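Local coordinates for CurJ (Moorea producens 3L, PDB 5TZ6), which probably catalyses dehydration, including vinylogous dehydration, of polyketide intermediates as the dehydratase domain of a curacin synthase module, at residues R157-Y168 against R183-E194. The protein carries 1 engineered substitution. Sequence-based numbering, arbitrary orientation.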
# COMPACT_ATOMS: atom_id res chain seq x y z
N ARG A 157 6.68 42.89 25.05
CA ARG A 157 5.27 42.81 25.41
C ARG A 157 4.98 41.67 26.38
O ARG A 157 3.99 41.74 27.12
CB ARG A 157 4.42 42.64 24.15
CG ARG A 157 4.41 43.87 23.25
CD ARG A 157 3.46 43.70 22.09
NE ARG A 157 3.82 42.56 21.25
CZ ARG A 157 3.50 42.44 19.97
NH1 ARG A 157 3.87 41.37 19.29
NH2 ARG A 157 2.82 43.41 19.37
N CYS A 158 5.81 40.63 26.39
CA CYS A 158 5.59 39.46 27.24
C CYS A 158 6.72 39.43 28.26
O CYS A 158 7.82 38.96 27.96
CB CYS A 158 5.56 38.19 26.41
SG CYS A 158 4.49 38.25 24.96
N SER A 159 6.45 39.93 29.46
CA SER A 159 7.49 40.03 30.47
C SER A 159 7.13 39.42 31.82
O SER A 159 7.99 39.41 32.70
CB SER A 159 7.88 41.51 30.67
OG SER A 159 6.75 42.31 30.97
N GLN A 160 5.92 38.89 32.00
CA GLN A 160 5.59 38.26 33.28
C GLN A 160 5.98 36.79 33.20
O GLN A 160 5.20 35.95 32.74
CB GLN A 160 4.12 38.44 33.64
CG GLN A 160 3.73 37.66 34.88
CD GLN A 160 2.26 37.77 35.21
OE1 GLN A 160 1.57 38.67 34.72
NE2 GLN A 160 1.77 36.86 36.04
N LYS A 161 7.18 36.47 33.68
CA LYS A 161 7.61 35.08 33.72
C LYS A 161 6.71 34.25 34.62
O LYS A 161 6.32 34.68 35.70
CB LYS A 161 9.06 34.98 34.20
CG LYS A 161 9.65 33.59 34.06
CD LYS A 161 11.15 33.59 34.30
CE LYS A 161 11.73 32.19 34.19
NZ LYS A 161 11.52 31.63 32.82
N ILE A 162 6.36 33.04 34.16
CA ILE A 162 5.59 32.10 34.96
C ILE A 162 6.14 30.70 34.74
O ILE A 162 6.77 30.40 33.72
CB ILE A 162 4.08 32.13 34.64
CG1 ILE A 162 3.76 31.26 33.43
CG2 ILE A 162 3.62 33.56 34.38
CD1 ILE A 162 2.34 31.41 32.97
N ASP A 163 5.90 29.84 35.73
CA ASP A 163 6.49 28.50 35.75
C ASP A 163 5.75 27.59 34.79
O ASP A 163 4.52 27.53 34.79
CB ASP A 163 6.44 27.92 37.17
CG ASP A 163 7.25 26.65 37.31
OD1 ASP A 163 7.63 26.04 36.29
OD2 ASP A 163 7.49 26.24 38.47
N SER A 164 6.51 26.87 33.97
CA SER A 164 5.89 25.95 33.03
C SER A 164 5.06 24.89 33.74
O SER A 164 4.11 24.36 33.14
CB SER A 164 6.97 25.28 32.17
OG SER A 164 7.95 24.67 33.00
N ALA A 165 5.37 24.61 35.00
CA ALA A 165 4.64 23.56 35.71
C ALA A 165 3.16 23.87 35.79
O ALA A 165 2.32 22.96 35.70
CB ALA A 165 5.22 23.39 37.12
N GLU A 166 2.81 25.16 35.87
CA GLU A 166 1.41 25.56 35.92
C GLU A 166 0.66 25.02 34.71
O GLU A 166 -0.50 24.59 34.83
CB GLU A 166 1.30 27.08 35.99
CG GLU A 166 1.64 27.67 37.34
CD GLU A 166 1.24 29.13 37.44
OE1 GLU A 166 2.14 29.99 37.56
OE2 GLU A 166 0.02 29.42 37.39
N ILE A 167 1.29 25.02 33.54
CA ILE A 167 0.62 24.48 32.37
C ILE A 167 0.43 22.98 32.53
O ILE A 167 -0.69 22.45 32.43
CB ILE A 167 1.39 24.82 31.09
CG1 ILE A 167 1.29 26.31 30.79
CG2 ILE A 167 0.89 23.98 29.92
CD1 ILE A 167 2.00 26.72 29.51
N TYR A 168 1.51 22.27 32.88
CA TYR A 168 1.39 20.82 32.94
C TYR A 168 0.46 20.42 34.06
O TYR A 168 -0.40 19.55 33.89
CB TYR A 168 2.77 20.20 33.12
CG TYR A 168 3.74 20.53 32.00
CD1 TYR A 168 3.37 20.39 30.68
CD2 TYR A 168 5.02 21.01 32.29
CE1 TYR A 168 4.25 20.70 29.66
CE2 TYR A 168 5.90 21.33 31.28
CZ TYR A 168 5.52 21.17 29.96
OH TYR A 168 6.40 21.48 28.95
N ARG A 183 6.69 17.37 26.89
CA ARG A 183 6.95 18.56 27.71
C ARG A 183 8.10 19.34 27.08
O ARG A 183 9.24 19.29 27.56
CB ARG A 183 7.22 18.17 29.17
CG ARG A 183 6.00 17.56 29.86
CD ARG A 183 6.24 17.21 31.31
NE ARG A 183 5.04 16.64 31.90
CZ ARG A 183 4.61 16.91 33.13
NH1 ARG A 183 3.48 16.36 33.58
NH2 ARG A 183 5.28 17.76 33.91
N TRP A 184 7.80 20.06 26.01
CA TRP A 184 8.77 20.87 25.29
C TRP A 184 8.93 22.26 25.88
O TRP A 184 10.00 22.86 25.76
CB TRP A 184 8.34 21.03 23.82
CG TRP A 184 8.62 19.86 22.91
CD1 TRP A 184 8.07 18.62 22.98
CD2 TRP A 184 9.53 19.83 21.80
NE1 TRP A 184 8.57 17.82 21.98
CE2 TRP A 184 9.47 18.54 21.24
CE3 TRP A 184 10.39 20.78 21.22
CZ2 TRP A 184 10.23 18.17 20.13
CZ3 TRP A 184 11.15 20.41 20.12
CH2 TRP A 184 11.06 19.12 19.59
N ILE A 185 7.88 22.80 26.50
CA ILE A 185 7.88 24.18 26.97
C ILE A 185 8.75 24.28 28.22
O ILE A 185 8.40 23.79 29.29
CB ILE A 185 6.46 24.69 27.24
CG1 ILE A 185 5.65 24.62 25.93
CG2 ILE A 185 6.50 26.09 27.82
CD1 ILE A 185 4.23 25.08 26.03
N GLU A 186 9.91 24.93 28.08
CA GLU A 186 10.81 25.15 29.20
C GLU A 186 10.55 26.48 29.90
O GLU A 186 10.74 26.56 31.12
CB GLU A 186 12.27 25.11 28.75
CG GLU A 186 12.76 23.74 28.32
CD GLU A 186 13.65 23.10 29.37
OE1 GLU A 186 14.75 23.64 29.61
OE2 GLU A 186 13.24 22.08 29.95
N GLN A 187 10.12 27.51 29.18
CA GLN A 187 9.93 28.80 29.84
C GLN A 187 8.71 29.50 29.27
O GLN A 187 8.33 29.27 28.12
CB GLN A 187 11.17 29.69 29.68
CG GLN A 187 12.30 29.31 30.61
CD GLN A 187 13.43 30.31 30.58
OE1 GLN A 187 13.67 31.03 31.55
NE2 GLN A 187 14.12 30.38 29.44
N VAL A 188 8.09 30.36 30.08
CA VAL A 188 6.83 30.99 29.69
C VAL A 188 6.82 32.44 30.17
O VAL A 188 7.08 32.72 31.34
CB VAL A 188 5.62 30.23 30.25
CG1 VAL A 188 4.31 30.85 29.75
CG2 VAL A 188 5.70 28.76 29.85
N TRP A 189 6.47 33.35 29.26
CA TRP A 189 6.32 34.76 29.56
C TRP A 189 4.93 35.20 29.13
O TRP A 189 4.55 35.01 27.97
CB TRP A 189 7.37 35.60 28.84
CG TRP A 189 8.74 35.38 29.35
CD1 TRP A 189 9.36 36.07 30.36
CD2 TRP A 189 9.68 34.41 28.89
NE1 TRP A 189 10.63 35.57 30.55
CE2 TRP A 189 10.85 34.56 29.66
CE3 TRP A 189 9.64 33.43 27.89
CZ2 TRP A 189 11.97 33.76 29.47
CZ3 TRP A 189 10.75 32.63 27.70
CH2 TRP A 189 11.90 32.80 28.49
N LEU A 190 4.18 35.77 30.06
CA LEU A 190 2.83 36.24 29.78
C LEU A 190 2.84 37.74 29.51
O LEU A 190 3.60 38.49 30.13
CB LEU A 190 1.88 35.94 30.94
CG LEU A 190 1.25 34.56 31.03
CD1 LEU A 190 0.38 34.49 32.27
CD2 LEU A 190 0.43 34.25 29.79
N GLY A 191 2.00 38.15 28.56
CA GLY A 191 1.68 39.53 28.28
C GLY A 191 0.18 39.74 28.36
O GLY A 191 -0.55 39.00 29.02
N GLU A 192 -0.28 40.75 27.63
CA GLU A 192 -1.71 41.07 27.61
C GLU A 192 -2.36 40.28 26.48
O GLU A 192 -2.22 40.62 25.30
CB GLU A 192 -1.93 42.57 27.46
CG GLU A 192 -3.21 43.04 28.11
CD GLU A 192 -3.42 42.43 29.49
OE1 GLU A 192 -3.74 41.23 29.57
OE2 GLU A 192 -3.25 43.15 30.50
N GLY A 193 -3.07 39.21 26.83
CA GLY A 193 -3.68 38.33 25.84
C GLY A 193 -2.69 37.66 24.91
O GLY A 193 -3.09 37.20 23.83
N GLU A 194 -1.42 37.59 25.28
CA GLU A 194 -0.39 36.98 24.45
C GLU A 194 0.59 36.25 25.36
O GLU A 194 0.74 36.59 26.53
CB GLU A 194 0.32 38.03 23.57
CG GLU A 194 1.07 39.10 24.35
CD GLU A 194 1.21 40.40 23.56
OE1 GLU A 194 1.31 41.48 24.20
OE2 GLU A 194 1.21 40.36 22.31
O HOH W 1 9.14 30.28 32.97
O HOH W 2 9.01 27.56 33.79
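The short outer strand 160-162 pairs antiparallel with strand 185-190 at the margin of a hotdog-type dehydratase sheet, and the helix that follows it turns Tyr168 onto Arg183. Leu190 N gives Gln160 O a nearly straight bond of 2.9 Å, while Leu190 O takes Gln160 N and, weakly, Ser159 N, the mark of a classic beta bulge. Ile162 N reaches Val188 O, but the return link is indirect: a water joins Ile162 O, Val188 N and Lys161 NZ. Lys161, its CG anti to the backbone N (chi1 -171°), runs beside the Trp189 indole and bends at its last torsion to bring NZ 2.6 Å from Gln187 OE1, the amide whose NE2 is hydrogen-bonded to Gln198 OE1. On the other face, Ile162 CD1 meets Leu190 CD1 at 3.7 Å and CG1 lies against Val188 CG1. Asp163, at the N-cap, accepts Ala165 N on OD1; farther into the helix Ile167 CD1 packs on Ile185 CD1 and Val188 CG2. Arg183 lays its extended chain over one face of the Tyr168 ring: CG stands 3.7 Å from the ring centroid, and the guanidinium, tilted 25° from the ring, stacks off-centre toward Tyr168 CB while NE hydrogen-bonds to Leu178 O. At the far end of the ring, Tyr168 OH donates to Ile185 O at 3.1 Å. A leucine in place of Tyr168 would probably leave Ile185 O without this donor and the Arg183 guanidinium without its aromatic platform. At the opposite end, Glu194 OE2, which is hydrogen-bonded to Tyr262 OH, sits over a face of the Arg157 guanidinium, 3.6 Å from NE, a charge-only salt bridge. The whole is an antiparallel edge-strand pairing with a classic bulge, continued by an N-capped helix packed on the neighbouring strand.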